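Local coordinates for P450 epoxidase (PDB 1Q5D), which belongs to the cytochrome P450 family and binds iron protoporphyrin IX within a largely helical fold, which also holds a second ligand in this model, at residues R123-Q127 against L373-I377; T129-L134 against D148-I153; E141-V146 against E407-L413. The contacts are given in a common frame with arbitrary orientation. Residue numbers count along the deposited sequence, not the author numbering.

Contact 1 of 3, residues R123-Q127 against L373-I377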
loop_
_atom_site.group_PDB
_atom_site.type_symbol
_atom_site.label_atom_id
_atom_site.label_comp_id
_atom_site.label_asym_id
_atom_site.label_seq_id
_atom_site.Cartn_x
_atom_site.Cartn_y
_atom_site.Cartn_z
ATOM N N ARG A 123 -14.221 4.514 -13.333
ATOM C CA ARG A 123 -14.871 3.205 -13.345
ATOM C C ARG A 123 -14.810 2.513 -14.708
ATOM O O ARG A 123 -14.503 1.318 -14.812
ATOM C CB ARG A 123 -16.320 3.352 -12.885
ATOM C CG ARG A 123 -17.048 2.059 -12.649
ATOM C CD ARG A 123 -18.419 2.261 -11.993
ATOM N NE ARG A 123 -18.611 1.328 -10.892
ATOM C CZ ARG A 123 -18.592 1.663 -9.613
ATOM N NH1 ARG A 123 -18.408 2.921 -9.246
ATOM N NH2 ARG A 123 -18.774 0.727 -8.705
ATOM N N ALA A 124 -15.088 3.274 -15.757
ATOM C CA ALA A 124 -15.118 2.704 -17.101
ATOM C C ALA A 124 -13.750 2.206 -17.549
ATOM O O ALA A 124 -13.630 1.122 -18.098
ATOM C CB ALA A 124 -15.663 3.736 -18.111
ATOM N N GLU A 125 -12.724 3.027 -17.351
ATOM C CA GLU A 125 -11.373 2.672 -17.800
ATOM C C GLU A 125 -10.844 1.458 -17.035
ATOM O O GLU A 125 -10.218 0.565 -17.613
ATOM C CB GLU A 125 -10.418 3.872 -17.659
ATOM C CG GLU A 125 -8.968 3.575 -18.027
ATOM C CD GLU A 125 -8.767 3.293 -19.510
ATOM O OE1 GLU A 125 -7.607 3.055 -19.918
ATOM O OE2 GLU A 125 -9.765 3.286 -20.275
ATOM N N ILE A 126 -11.111 1.406 -15.735
ATOM C CA ILE A 126 -10.682 0.244 -14.948
ATOM C C ILE A 126 -11.349 -1.040 -15.451
ATOM O O ILE A 126 -10.686 -2.080 -15.634
ATOM C CB ILE A 126 -10.938 0.462 -13.433
ATOM C CG1 ILE A 126 -10.129 1.650 -12.913
ATOM C CG2 ILE A 126 -10.627 -0.817 -12.645
ATOM C CD1 ILE A 126 -10.591 2.205 -11.541
ATOM N N GLN A 127 -12.661 -0.984 -15.694
ATOM C CA GLN A 127 -13.373 -2.150 -16.229
ATOM C C GLN A 127 -12.815 -2.608 -17.581
ATOM O O GLN A 127 -12.630 -3.789 -17.809
ATOM C CB GLN A 127 -14.879 -1.858 -16.374
ATOM C CG GLN A 127 -15.705 -3.078 -16.771
ATOM C CD GLN A 127 -15.812 -4.116 -15.675
ATOM O OE1 GLN A 127 -16.384 -3.846 -14.627
ATOM N NE2 GLN A 127 -15.297 -5.316 -15.927
ATOM N N LEU A 373 -12.248 0.679 -5.202
ATOM C CA LEU A 373 -12.894 0.636 -6.526
ATOM C C LEU A 373 -12.188 -0.323 -7.464
ATOM O O LEU A 373 -12.820 -1.178 -8.105
ATOM C CB LEU A 373 -12.974 2.026 -7.158
ATOM C CG LEU A 373 -13.575 2.030 -8.584
ATOM C CD1 LEU A 373 -15.020 1.573 -8.534
ATOM C CD2 LEU A 373 -13.450 3.408 -9.227
ATOM N N GLU A 374 -10.864 -0.199 -7.561
ATOM C CA GLU A 374 -10.130 -1.099 -8.426
ATOM C C GLU A 374 -10.354 -2.544 -8.044
ATOM O O GLU A 374 -10.545 -3.403 -8.907
ATOM C CB GLU A 374 -8.626 -0.822 -8.359
ATOM C CG GLU A 374 -8.213 0.566 -8.803
ATOM C CD GLU A 374 -6.712 0.722 -8.719
ATOM O OE1 GLU A 374 -6.006 -0.150 -9.277
ATOM O OE2 GLU A 374 -6.244 1.699 -8.109
ATOM N N ALA A 375 -10.296 -2.826 -6.746
ATOM C CA ALA A 375 -10.429 -4.201 -6.292
ATOM C C ALA A 375 -11.859 -4.716 -6.477
ATOM O O ALA A 375 -12.073 -5.874 -6.823
ATOM C CB ALA A 375 -9.978 -4.336 -4.834
ATOM N N GLU A 376 -12.835 -3.848 -6.253
ATOM C CA GLU A 376 -14.233 -4.234 -6.456
ATOM C C GLU A 376 -14.450 -4.669 -7.900
ATOM O O GLU A 376 -15.006 -5.732 -8.174
ATOM C CB GLU A 376 -15.130 -3.048 -6.127
ATOM C CG GLU A 376 -16.480 -3.423 -5.548
ATOM C CD GLU A 376 -17.372 -2.210 -5.375
ATOM O OE1 GLU A 376 -16.834 -1.087 -5.169
ATOM O OE2 GLU A 376 -18.610 -2.381 -5.456
ATOM N N ILE A 377 -13.978 -3.853 -8.823
ATOM C CA ILE A 377 -14.089 -4.182 -10.247
ATOM C C ILE A 377 -13.290 -5.430 -10.613
ATOM O O ILE A 377 -13.797 -6.323 -11.277
ATOM C CB ILE A 377 -13.637 -2.981 -11.098
ATOM C CG1 ILE A 377 -14.663 -1.852 -11.001
ATOM C CG2 ILE A 377 -13.449 -3.391 -12.554
ATOM C CD1 ILE A 377 -14.156 -0.522 -11.538
#
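The two helical segments cross with their axes 9.9 Å apart at closest approach and their N-to-C directions 47° apart. No hydrogen bond joins them, so the 372 Å² they bury rests mainly on side-chain packing. I377 gives up the most surface (99 Å²). Its CD1 lies 3.7 Å from I126 CG2 and 3.8 Å from R123 O, while its CG2 is 3.6 Å from Q127 OE1, so one isoleucine meets three residues spaced along a single face of R123-Q127. Q127 NE2 itself hydrogen-bonds T381 OG1, also on helix 368-385. I126, pointing toward the other helix, answers with a second apolar contact: its CD1 is 3.9 Å from L373 CD2 and 4.0 Å from E374 CG. R123 closes the exposed margin by lying flat, with L373 CD1 over one face of its guanidinium, 3.7 Å from NH1. Its charge is paired mainly in a salt bridge to D120; E376 OE1, 4.4 Å from R123 NH2, is too distant for another. E374 comes within about 4 Å of the haem. This is the packing of helix D (123-137) on helix L (368-385), two members of the four-helix D-E-I-L bundle of the P450 fold, with L beside the haem.

Contact 2 of 3, residues T129-L134 against D148-I153; sequences TVDQLL and DYAEGI
Here helix D of the P450 fold (123-137) packs on the short helix 146-150 and the turn after it, probably the first part of the helix E region. T129-L134 is regular helix. D148-I153 opens with a wider pi-type turn over 148-150, then makes a type I beta turn from A150 to I153 (I153 N to A150 O, 3.3 Å). Register is set by CA pairs T129-I153 at 6.7 Å and L133-Y149 at 6.0 Å. No hydrogen bond crosses. Apolar contacts centre on L133 (m,t), whose CD1 lies 3.5 Å from I153 CG1, and on V130, whose CG2 lies 3.6 Å from I153 CD1. Y149 (chi1 t) brings its ring beside the helix: L133 CB is near the ring plane at its edge, 4.0 Å from Y149 CD1, and L134 CG is 3.7 Å from Y149 CE1. Its hydroxyl bonds to A378 O on helix 368-385. Contacts with polar atoms complete the fit: V130 CG1 to Y149 OH, 3.3 Å, and L133 CD1 to Y149 O, 3.4 Å.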
loop_
_atom_site.group_PDB
_atom_site.type_symbol
_atom_site.label_atom_id
_atom_site.label_comp_id
_atom_site.label_asym_id
_atom_site.label_seq_id
_atom_site.Cartn_x
_atom_site.Cartn_y
_atom_site.Cartn_z
ATOM N N THR A 129 -9.752 -2.183 -18.707
ATOM C CA THR A 129 -8.446 -2.797 -18.498
ATOM C C THR A 129 -8.632 -4.234 -17.999
ATOM O O THR A 129 -8.054 -5.168 -18.546
ATOM C CB THR A 129 -7.634 -1.952 -17.509
ATOM O OG1 THR A 129 -7.496 -0.622 -18.037
ATOM C CG2 THR A 129 -6.191 -2.451 -17.410
ATOM N N VAL A 130 -9.492 -4.392 -16.994
ATOM C CA VAL A 130 -9.840 -5.689 -16.433
ATOM C C VAL A 130 -10.391 -6.637 -17.517
ATOM O O VAL A 130 -10.040 -7.822 -17.563
ATOM C CB VAL A 130 -10.843 -5.488 -15.263
ATOM C CG1 VAL A 130 -11.719 -6.719 -15.033
ATOM C CG2 VAL A 130 -10.095 -5.071 -13.988
ATOM N N ASP A 131 -11.220 -6.093 -18.410
ATOM C CA ASP A 131 -11.782 -6.865 -19.511
ATOM C C ASP A 131 -10.691 -7.357 -20.441
ATOM O O ASP A 131 -10.670 -8.528 -20.813
ATOM C CB ASP A 131 -12.754 -6.011 -20.327
ATOM C CG ASP A 131 -14.016 -5.678 -19.567
ATOM O OD1 ASP A 131 -14.386 -6.437 -18.653
ATOM O OD2 ASP A 131 -14.703 -4.668 -19.815
ATOM N N GLN A 132 -9.800 -6.450 -20.832
ATOM C CA GLN A 132 -8.760 -6.783 -21.799
ATOM C C GLN A 132 -7.717 -7.762 -21.248
ATOM O O GLN A 132 -7.211 -8.612 -21.984
ATOM C CB GLN A 132 -8.122 -5.525 -22.411
ATOM C CG GLN A 132 -7.165 -4.769 -21.501
ATOM C CD GLN A 132 -6.549 -3.542 -22.166
ATOM O OE1 GLN A 132 -6.038 -2.647 -21.483
ATOM N NE2 GLN A 132 -6.590 -3.499 -23.496
ATOM N N LEU A 133 -7.438 -7.678 -19.951
ATOM C CA LEU A 133 -6.525 -8.633 -19.322
ATOM C C LEU A 133 -7.112 -10.044 -19.349
ATOM O O LEU A 133 -6.418 -11.012 -19.670
ATOM C CB LEU A 133 -6.169 -8.204 -17.893
ATOM C CG LEU A 133 -5.281 -6.966 -17.782
ATOM C CD1 LEU A 133 -5.283 -6.423 -16.346
ATOM C CD2 LEU A 133 -3.838 -7.245 -18.276
ATOM N N LEU A 134 -8.404 -10.152 -19.049
ATOM C CA LEU A 134 -9.076 -11.449 -19.031
ATOM C C LEU A 134 -9.242 -12.042 -20.435
ATOM O O LEU A 134 -9.092 -13.247 -20.627
ATOM C CB LEU A 134 -10.424 -11.360 -18.297
ATOM C CG LEU A 134 -10.351 -11.320 -16.758
ATOM C CD1 LEU A 134 -11.705 -11.057 -16.136
ATOM C CD2 LEU A 134 -9.766 -12.618 -16.206
ATOM N N ASP A 148 -0.659 -12.027 -14.749
ATOM C CA ASP A 148 -1.573 -11.879 -15.874
ATOM C C ASP A 148 -2.765 -10.951 -15.581
ATOM O O ASP A 148 -3.581 -10.670 -16.469
ATOM C CB ASP A 148 -2.110 -13.249 -16.288
ATOM C CG ASP A 148 -1.013 -14.226 -16.631
ATOM O OD1 ASP A 148 -0.027 -13.814 -17.268
ATOM O OD2 ASP A 148 -1.066 -15.434 -16.310
ATOM N N TYR A 149 -2.880 -10.484 -14.344
ATOM C CA TYR A 149 -4.102 -9.781 -13.953
ATOM C C TYR A 149 -3.841 -8.626 -13.020
ATOM O O TYR A 149 -3.873 -7.475 -13.439
ATOM C CB TYR A 149 -5.083 -10.759 -13.317
ATOM C CG TYR A 149 -6.509 -10.252 -13.205
ATOM C CD1 TYR A 149 -7.191 -9.772 -14.325
ATOM C CD2 TYR A 149 -7.177 -10.273 -11.987
ATOM C CE1 TYR A 149 -8.499 -9.324 -14.235
ATOM C CE2 TYR A 149 -8.499 -9.833 -11.882
ATOM C CZ TYR A 149 -9.150 -9.357 -13.009
ATOM O OH TYR A 149 -10.450 -8.917 -12.921
ATOM N N ALA A 150 -3.581 -8.934 -11.751
ATOM C CA ALA A 150 -3.443 -7.900 -10.739
ATOM C C ALA A 150 -2.334 -6.915 -11.086
ATOM O O ALA A 150 -2.462 -5.710 -10.870
ATOM C CB ALA A 150 -3.213 -8.528 -9.325
ATOM N N GLU A 151 -1.235 -7.435 -11.623
ATOM C CA GLU A 151 -0.071 -6.608 -11.921
ATOM C C GLU A 151 -0.377 -5.507 -12.935
ATOM O O GLU A 151 0.238 -4.442 -12.921
ATOM C CB GLU A 151 1.025 -7.506 -12.483
ATOM C CG GLU A 151 2.413 -6.912 -12.527
ATOM C CD GLU A 151 3.434 -7.978 -12.891
ATOM O OE1 GLU A 151 3.777 -8.781 -12.006
ATOM O OE2 GLU A 151 3.851 -8.027 -14.068
ATOM N N GLY A 152 -1.323 -5.763 -13.831
ATOM C CA GLY A 152 -1.571 -4.809 -14.897
ATOM C C GLY A 152 -2.711 -3.837 -14.641
ATOM O O GLY A 152 -3.106 -3.097 -15.551
ATOM N N ILE A 153 -3.246 -3.823 -13.421
ATOM C CA ILE A 153 -4.406 -2.966 -13.136
ATOM C C ILE A 153 -4.088 -1.633 -12.452
ATOM O O ILE A 153 -4.466 -0.569 -12.944
ATOM C CB ILE A 153 -5.503 -3.757 -12.369
ATOM C CG1 ILE A 153 -6.025 -4.899 -13.246
ATOM C CG2 ILE A 153 -6.648 -2.825 -11.958
ATOM C CD1 ILE A 153 -6.921 -5.871 -12.519
#

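Contact 3 of 3, residues E141-V146 against E407-L413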
loop_
_atom_site.group_PDB
_atom_site.type_symbol
_atom_site.label_atom_id
_atom_site.label_comp_id
_atom_site.label_asym_id
_atom_site.label_seq_id
_atom_site.Cartn_x
_atom_site.Cartn_y
_atom_site.Cartn_z
ATOM N N GLU A 141 -4.221 -22.847 -20.219
ATOM C CA GLU A 141 -4.439 -23.831 -19.171
ATOM C C GLU A 141 -4.242 -23.153 -17.817
ATOM O O GLU A 141 -5.027 -23.349 -16.887
ATOM C CB GLU A 141 -3.465 -25.003 -19.329
ATOM C CG GLU A 141 -4.050 -26.364 -18.976
ATOM C CD GLU A 141 -5.100 -26.831 -19.974
ATOM O OE1 GLU A 141 -6.118 -27.417 -19.536
ATOM O OE2 GLU A 141 -4.910 -26.610 -21.194
ATOM N N GLU A 142 -3.194 -22.335 -17.732
ATOM C CA GLU A 142 -2.805 -21.667 -16.492
ATOM C C GLU A 142 -2.994 -20.149 -16.549
ATOM O O GLU A 142 -2.674 -19.500 -17.550
ATOM C CB GLU A 142 -1.349 -21.999 -16.146
ATOM C CG GLU A 142 -0.348 -21.624 -17.233
ATOM C CD GLU A 142 -0.470 -22.490 -18.478
ATOM O OE1 GLU A 142 -0.082 -23.678 -18.419
ATOM O OE2 GLU A 142 -0.954 -21.986 -19.517
ATOM N N PHE A 143 -3.515 -19.595 -15.458
ATOM C CA PHE A 143 -3.694 -18.155 -15.319
ATOM C C PHE A 143 -3.083 -17.701 -13.995
ATOM O O PHE A 143 -3.436 -18.204 -12.924
ATOM C CB PHE A 143 -5.184 -17.794 -15.375
ATOM C CG PHE A 143 -5.453 -16.322 -15.560
ATOM C CD1 PHE A 143 -5.310 -15.726 -16.807
ATOM C CD2 PHE A 143 -5.867 -15.536 -14.492
ATOM C CE1 PHE A 143 -5.570 -14.371 -16.981
ATOM C CE2 PHE A 143 -6.125 -14.180 -14.662
ATOM C CZ PHE A 143 -5.972 -13.597 -15.899
ATOM N N ASP A 144 -2.150 -16.761 -14.082
ATOM C CA ASP A 144 -1.505 -16.196 -12.906
ATOM C C ASP A 144 -2.187 -14.890 -12.512
ATOM O O ASP A 144 -2.039 -13.877 -13.186
ATOM C CB ASP A 144 -0.030 -15.942 -13.195
ATOM C CG ASP A 144 0.733 -15.482 -11.974
ATOM O OD1 ASP A 144 1.982 -15.515 -12.023
ATOM O OD2 ASP A 144 0.179 -15.073 -10.933
ATOM N N VAL A 145 -2.917 -14.926 -11.404
ATOM C CA VAL A 145 -3.687 -13.772 -10.930
ATOM C C VAL A 145 -2.801 -12.571 -10.616
ATOM O O VAL A 145 -3.243 -11.413 -10.669
ATOM C CB VAL A 145 -4.574 -14.162 -9.743
ATOM C CG1 VAL A 145 -5.269 -12.930 -9.130
ATOM C CG2 VAL A 145 -5.614 -15.196 -10.207
ATOM N N VAL A 146 -1.537 -12.837 -10.311
ATOM C CA VAL A 146 -0.597 -11.746 -10.181
ATOM C C VAL A 146 -0.142 -11.248 -11.549
ATOM O O VAL A 146 -0.561 -10.178 -11.983
ATOM C CB VAL A 146 0.612 -12.100 -9.280
ATOM C CG1 VAL A 146 1.608 -10.940 -9.256
ATOM C CG2 VAL A 146 0.140 -12.411 -7.866
ATOM N N GLU A 407 4.231 -13.585 -5.350
ATOM C CA GLU A 407 4.907 -13.553 -6.632
ATOM C C GLU A 407 4.083 -14.217 -7.733
ATOM O O GLU A 407 4.136 -13.800 -8.891
ATOM C CB GLU A 407 6.293 -14.206 -6.514
ATOM C CG GLU A 407 7.225 -13.423 -5.606
ATOM C CD GLU A 407 8.586 -14.081 -5.429
ATOM O OE1 GLU A 407 9.542 -13.353 -5.123
ATOM O OE2 GLU A 407 8.703 -15.307 -5.588
ATOM N N SER A 408 3.333 -15.249 -7.369
ATOM C CA SER A 408 2.469 -15.953 -8.310
ATOM C C SER A 408 1.263 -16.550 -7.586
ATOM O O SER A 408 1.366 -17.035 -6.461
ATOM C CB SER A 408 3.248 -17.037 -9.075
ATOM O OG SER A 408 3.727 -18.035 -8.196
ATOM N N LEU A 409 0.109 -16.480 -8.243
ATOM C CA LEU A 409 -1.132 -17.043 -7.746
ATOM C C LEU A 409 -1.785 -17.750 -8.925
ATOM O O LEU A 409 -2.538 -17.149 -9.698
ATOM C CB LEU A 409 -2.038 -15.923 -7.212
ATOM C CG LEU A 409 -3.393 -16.334 -6.632
ATOM C CD1 LEU A 409 -3.236 -17.491 -5.671
ATOM C CD2 LEU A 409 -4.098 -15.144 -5.950
ATOM N N ASN A 410 -1.459 -19.024 -9.085
ATOM C CA ASN A 410 -1.866 -19.767 -10.266
ATOM C C ASN A 410 -3.214 -20.437 -10.071
ATOM O O ASN A 410 -3.440 -21.136 -9.082
ATOM C CB ASN A 410 -0.797 -20.788 -10.659
ATOM C CG ASN A 410 0.355 -20.155 -11.423
ATOM O OD1 ASN A 410 1.471 -20.052 -10.912
ATOM N ND2 ASN A 410 0.085 -19.715 -12.648
ATOM N N VAL A 411 -4.115 -20.203 -11.018
ATOM C CA VAL A 411 -5.465 -20.722 -10.921
ATOM C C VAL A 411 -5.883 -21.391 -12.221
ATOM O O VAL A 411 -5.238 -21.221 -13.263
ATOM C CB VAL A 411 -6.492 -19.605 -10.602
ATOM C CG1 VAL A 411 -6.136 -18.889 -9.312
ATOM C CG2 VAL A 411 -6.599 -18.612 -11.765
ATOM N N ILE A 412 -6.964 -22.156 -12.134
ATOM C CA ILE A 412 -7.641 -22.685 -13.301
ATOM C C ILE A 412 -9.003 -22.023 -13.346
ATOM O O ILE A 412 -9.824 -22.215 -12.446
ATOM C CB ILE A 412 -7.800 -24.209 -13.188
ATOM C CG1 ILE A 412 -6.432 -24.879 -13.027
ATOM C CG2 ILE A 412 -8.549 -24.754 -14.402
ATOM C CD1 ILE A 412 -6.453 -26.114 -12.144
ATOM N N LEU A 413 -9.237 -21.228 -14.382
ATOM C CA LEU A 413 -10.447 -20.416 -14.439
ATOM C C LEU A 413 -11.712 -21.252 -14.617
ATOM O O LEU A 413 -12.663 -21.113 -13.851
ATOM C CB LEU A 413 -10.327 -19.336 -15.515
ATOM C CG LEU A 413 -9.257 -18.276 -15.229
ATOM C CD1 LEU A 413 -8.981 -17.444 -16.465
ATOM C CD2 LEU A 413 -9.656 -17.391 -14.046
HETATM O O HOH W 1 -6.796 -21.388 -16.800
#
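Three main-chain hydrogen bonds and one to a side chain join these segments as a short antiparallel beta ladder, in which the strand after helix D meets the C-terminal strand of the P450 fold. F143 and V411 form the hydrogen-bonded pair: V411 N to F143 O is 2.8 Å (162° at the hydrogen) and F143 N to V411 O is 3.2 Å. D144 and N410 follow as a non-hydrogen-bonded pair with CA atoms 4.5 Å apart; past this last bridge, V145 N still donates to L409 O at 2.8 Å. D144 OD2 accepts from L409 N at 3.0 Å in an almost linear bond (177°) and from V146 N at 2.9 Å. The second bond caps the turn leading into helix 146-150, so one carboxylate oxygen serves strand pairing and helix start alike. On its other edge 407-413 has a classic beta bulge, where E407 and S408 both face V396 of strand 396-397.

F143 and V411 share one face, with F143 CB 4.0 Å from V411 CG2, and D144 and N410 the other, with D144 CB 3.8 Å from N410 ND2. F143 also touches helix 123-137, while V411 rests on helix 257-272. V145 CG2 meets V411 CG1 at 3.8 Å. L413 covers the F143 ring in a CH-pi contact, its CD1 4.2 Å from the ring centroid and 25° off the normal.

Along the chain the segments run 123-127, 129-134, 141-146, 148-153, 373-377, 407-413, so contact 2 falls within the sequence span of contact 1, while contact 3 alternates with both. In space they form a row: contacts 1 and 2 have centres about 11 Å apart, 2 and 3 about 12 Å; contacts 1 and 3, about 20 Å apart, do not touch. Contacts 1 and 2 share helix 123-137 and pack together, I377 CG2 lying 4.0 Å from V130 CG2. Contact 2 meets contact 3 through probable backbone hydrogen bonds, A150 N to V145 O (2.7 Å) and E151 N to V146 O (2.8 Å). Contact 2 thus joins helices 123-137 and 368-385 to the sheet containing 143-144 and 406-412.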